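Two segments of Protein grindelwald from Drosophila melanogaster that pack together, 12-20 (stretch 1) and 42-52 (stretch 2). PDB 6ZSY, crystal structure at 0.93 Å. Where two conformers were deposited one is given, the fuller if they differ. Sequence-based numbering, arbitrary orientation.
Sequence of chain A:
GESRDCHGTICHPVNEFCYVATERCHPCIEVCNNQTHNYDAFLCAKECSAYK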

# COMPACT_ATOMS: atom_id res chain seq x y z
N HIS A 12 -9.11 -1.37 -1.73
CA HIS A 12 -9.37 -0.37 -2.78
C HIS A 12 -8.23 -0.43 -3.79
O HIS A 12 -7.07 -0.40 -3.40
CB HIS A 12 -9.44 1.04 -2.16
CG HIS A 12 -9.97 2.06 -3.06
ND1 HIS A 12 -9.26 2.57 -4.16
CD2 HIS A 12 -11.17 2.70 -3.01
CE1 HIS A 12 -10.04 3.46 -4.73
NE2 HIS A 12 -11.19 3.56 -4.06
N PRO A 13 -8.50 -0.48 -5.08
CA PRO A 13 -7.41 -0.70 -6.05
C PRO A 13 -6.47 0.47 -6.20
O PRO A 13 -5.34 0.27 -6.65
CB PRO A 13 -8.15 -0.95 -7.39
CG PRO A 13 -9.50 -0.35 -7.18
CD PRO A 13 -9.88 -0.54 -5.71
N VAL A 14 -6.91 1.67 -5.87
CA VAL A 14 -6.05 2.86 -6.01
C VAL A 14 -5.57 3.33 -4.69
O VAL A 14 -4.39 3.70 -4.44
CB VAL A 14 -6.82 3.97 -6.76
CG1 VAL A 14 -5.97 5.25 -6.80
CG2 VAL A 14 -7.18 3.50 -8.16
N ASN A 15 -6.45 3.39 -3.69
CA ASN A 15 -6.16 4.05 -2.44
C ASN A 15 -5.43 3.15 -1.45
O ASN A 15 -4.92 3.68 -0.47
CB ASN A 15 -7.45 4.55 -1.75
CG ASN A 15 -8.11 5.62 -2.54
OD1 ASN A 15 -7.53 6.26 -3.42
ND2 ASN A 15 -9.38 5.83 -2.22
N GLU A 16 -5.46 1.85 -1.69
CA GLU A 16 -4.90 0.89 -0.74
C GLU A 16 -4.07 -0.14 -1.46
O GLU A 16 -4.13 -0.27 -2.68
CB GLU A 16 -6.05 0.18 0.01
CG GLU A 16 -6.85 1.09 0.92
CD GLU A 16 -8.01 0.35 1.56
OE1 GLU A 16 -8.56 -0.59 1.01
OE2 GLU A 16 -8.32 0.66 2.74
N PHE A 17 -3.35 -0.92 -0.65
CA PHE A 17 -2.73 -2.14 -1.13
C PHE A 17 -2.83 -3.17 -0.01
O PHE A 17 -2.88 -2.84 1.15
CB PHE A 17 -1.28 -1.98 -1.60
CG PHE A 17 -0.30 -1.65 -0.48
CD1 PHE A 17 -0.30 -0.39 0.12
CD2 PHE A 17 0.60 -2.61 -0.06
CE1 PHE A 17 0.61 -0.12 1.15
CE2 PHE A 17 1.48 -2.31 0.95
CZ PHE A 17 1.50 -1.07 1.57
N CYS A 18 -2.77 -4.45 -0.40
CA CYS A 18 -2.68 -5.52 0.57
C CYS A 18 -1.24 -5.62 1.02
O CYS A 18 -0.36 -5.97 0.24
CB CYS A 18 -3.17 -6.81 -0.04
SG CYS A 18 -2.90 -8.21 1.12
N TYR A 19 -1.00 -5.29 2.30
CA TYR A 19 0.35 -5.32 2.88
C TYR A 19 0.53 -6.71 3.48
O TYR A 19 -0.06 -7.04 4.50
CB TYR A 19 0.48 -4.26 3.95
CG TYR A 19 1.84 -4.10 4.56
CD1 TYR A 19 3.01 -4.34 3.88
CD2 TYR A 19 1.93 -3.62 5.86
CE1 TYR A 19 4.28 -4.14 4.46
CE2 TYR A 19 3.17 -3.42 6.47
CZ TYR A 19 4.33 -3.68 5.79
OH TYR A 19 5.52 -3.46 6.39
N VAL A 20 1.37 -7.53 2.84
CA VAL A 20 1.34 -8.93 3.35
C VAL A 20 2.08 -9.05 4.65
O VAL A 20 1.85 -10.05 5.33
CB VAL A 20 1.88 -9.91 2.31
CG1 VAL A 20 0.99 -9.96 1.07
CG2 VAL A 20 3.27 -9.51 1.90
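Stretch 2 42-52: FLCAKECSAYK

A short strand and a helix can pack closely without a single direct hydrogen bond between them, provided that apolar side chains fill the gap and water satisfies the backbone; these two segments of grindelwald are a compact example. In stretch 1 a turn leads into a strand at Glu16 to Tyr19. The turn is held by Glu16 N to His12 O (3.3 Å) and by two further bonds, His12 N to Glu16 OE1 at 2.9 Å and Val14 N to His12 ND1 at 3.0 Å. Stretch 2 continues a helix that begins earlier in the chain. Regular turns, such as Glu47 N to Leu43 O at 2.9 Å, give way to a wider pi-type turn over Cys44 to Cys48, and Ser49 to Tyr51 keep helical backbone angles without the regular bonds. Strand and helix axes approach to 8.9 Å, with an angle of 108° between their N-to-C directions, so the helix lies steeply across the strand rather than along it. The backbones come nearer toward the C-terminal end of stretch 2: Phe17 CA lies 6.1 Å from Glu47 CA, but Val14 CA only 5.2 Å from Tyr51 CA.

Phe17 is the centre of the contact. Its CA-to-CB bond points toward the helix, and the buried ring meets two successive residues: CD2 is 3.6 Å from Glu47 CB, and CD1 is 3.6 Å from Cys48 SG. The sulfur lies 4.4 Å from the ring centroid in an oblique sulfur-aromatic contact. Further along the strand, Tyr19 sets off sideways, but its ring end comes nearer and brings CE1 to 3.7 Å from Leu43 CD1. Leu43 and Glu47, one helical turn apart, both direct their CA-to-CB bonds toward the strand.

Before the strand, the loop meets the end of stretch 2. Pro13 O lies 3.3 Å from Tyr51 CB, Val14 CG2 is 3.4 Å from Tyr51 O, and Val14 CG1 is 4.0 Å from Lys52 CA. The tyrosine starts toward stretch 1, yet its ring end leads away.

Polar groups are joined through water. Water 1 donates to Val14 O (2.8 Å) and to Cys48 O (2.9 Å), linking two carbonyls that could not bond to each other, since both are acceptors. The same logic applies at Cys18, where water 4 donates to Cys18 O at 2.7 Å and to Glu47 OE1 at 2.8 Å. Glu47 thus offers its CB to the Phe17 ring and its carboxylate to a bridging water.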

# COMPACT_ATOMS: atom_id res chain seq x y z
N PHE A 42 10.21 1.43 -2.17
CA PHE A 42 10.03 0.17 -2.92
C PHE A 42 8.59 -0.29 -2.93
O PHE A 42 8.03 -0.66 -3.96
CB PHE A 42 11.02 -0.87 -2.36
CG PHE A 42 11.15 -2.11 -3.19
CD1 PHE A 42 12.29 -2.33 -3.98
CD2 PHE A 42 10.20 -3.07 -3.23
CE1 PHE A 42 12.45 -3.47 -4.76
CE2 PHE A 42 10.32 -4.26 -3.95
CZ PHE A 42 11.47 -4.41 -4.68
N LEU A 43 7.96 -0.27 -1.74
CA LEU A 43 6.57 -0.70 -1.66
C LEU A 43 5.61 0.25 -2.38
O LEU A 43 4.65 -0.17 -3.03
CB LEU A 43 6.17 -0.85 -0.18
CG LEU A 43 6.73 -2.06 0.47
CD1 LEU A 43 5.98 -2.06 1.85
CD2 LEU A 43 6.50 -3.38 -0.23
N CYS A 44 5.89 1.55 -2.27
CA CYS A 44 5.11 2.52 -3.05
C CYS A 44 5.19 2.13 -4.52
O CYS A 44 4.17 2.05 -5.23
CB CYS A 44 5.69 3.90 -2.80
SG CYS A 44 4.96 5.15 -3.91
N ALA A 45 6.40 1.95 -5.03
CA ALA A 45 6.58 1.66 -6.43
C ALA A 45 5.80 0.38 -6.81
O ALA A 45 5.04 0.36 -7.79
CB ALA A 45 8.07 1.49 -6.75
N LYS A 46 6.05 -0.69 -6.08
CA LYS A 46 5.54 -2.01 -6.41
C LYS A 46 4.02 -2.11 -6.33
O LYS A 46 3.36 -2.73 -7.17
CB LYS A 46 6.21 -3.06 -5.46
CG LYS A 46 5.80 -4.51 -5.63
CD LYS A 46 6.51 -5.47 -4.68
CE LYS A 46 6.03 -6.92 -4.73
NZ LYS A 46 7.03 -7.61 -5.55
N GLU A 47 3.46 -1.55 -5.26
CA GLU A 47 2.08 -1.84 -4.88
C GLU A 47 1.11 -0.70 -5.20
O GLU A 47 -0.10 -0.94 -5.26
CB GLU A 47 1.98 -2.15 -3.40
CG GLU A 47 2.73 -3.39 -3.02
CD GLU A 47 2.11 -4.67 -3.56
OE1 GLU A 47 0.92 -4.67 -3.70
OE2 GLU A 47 2.86 -5.67 -3.76
N CYS A 48 1.61 0.54 -5.33
CA CYS A 48 0.74 1.70 -5.41
C CYS A 48 0.90 2.56 -6.67
O CYS A 48 -0.08 3.12 -7.18
CB CYS A 48 0.96 2.56 -4.16
SG CYS A 48 0.43 1.75 -2.63
N SER A 49 2.15 2.69 -7.13
CA SER A 49 2.44 3.82 -8.03
C SER A 49 1.61 3.80 -9.30
O SER A 49 1.26 4.89 -9.81
CB SER A 49 3.92 3.84 -8.36
OG SER A 49 4.34 2.72 -9.11
N ALA A 50 1.44 2.64 -9.91
CA ALA A 50 0.89 2.59 -11.25
C ALA A 50 -0.61 2.69 -11.26
O ALA A 50 -1.22 2.87 -12.32
CB ALA A 50 1.34 1.31 -11.94
N TYR A 51 -1.24 2.55 -10.10
CA TYR A 51 -2.71 2.47 -9.99
C TYR A 51 -3.35 3.88 -9.90
O TYR A 51 -4.51 4.06 -10.23
CB TYR A 51 -3.18 1.55 -8.85
CG TYR A 51 -2.55 0.17 -9.10
CD1 TYR A 51 -1.44 -0.23 -8.40
CD2 TYR A 51 -3.05 -0.67 -10.07
CE1 TYR A 51 -0.85 -1.47 -8.63
CE2 TYR A 51 -2.46 -1.91 -10.37
CZ TYR A 51 -1.37 -2.28 -9.64
OH TYR A 51 -0.74 -3.50 -9.88
N LYS A 52 -2.57 4.89 -9.52
CA LYS A 52 -3.11 6.24 -9.38
C LYS A 52 -3.01 7.11 -10.61
O LYS A 52 -2.40 6.74 -11.63
CB LYS A 52 -2.49 6.87 -8.15
CG LYS A 52 -0.97 6.94 -8.12
CD LYS A 52 -0.41 7.78 -7.00
CE LYS A 52 1.12 7.57 -6.85
NZ LYS A 52 1.54 8.44 -5.73
OXT LYS A 52 -3.54 8.25 -10.68
O HOH W 1 -1.95 4.63 -5.50
O HOH W 2 -2.53 2.65 -6.00
O HOH W 3 -2.93 -0.64 -5.13
O HOH W 4 -0.16 -6.87 -2.28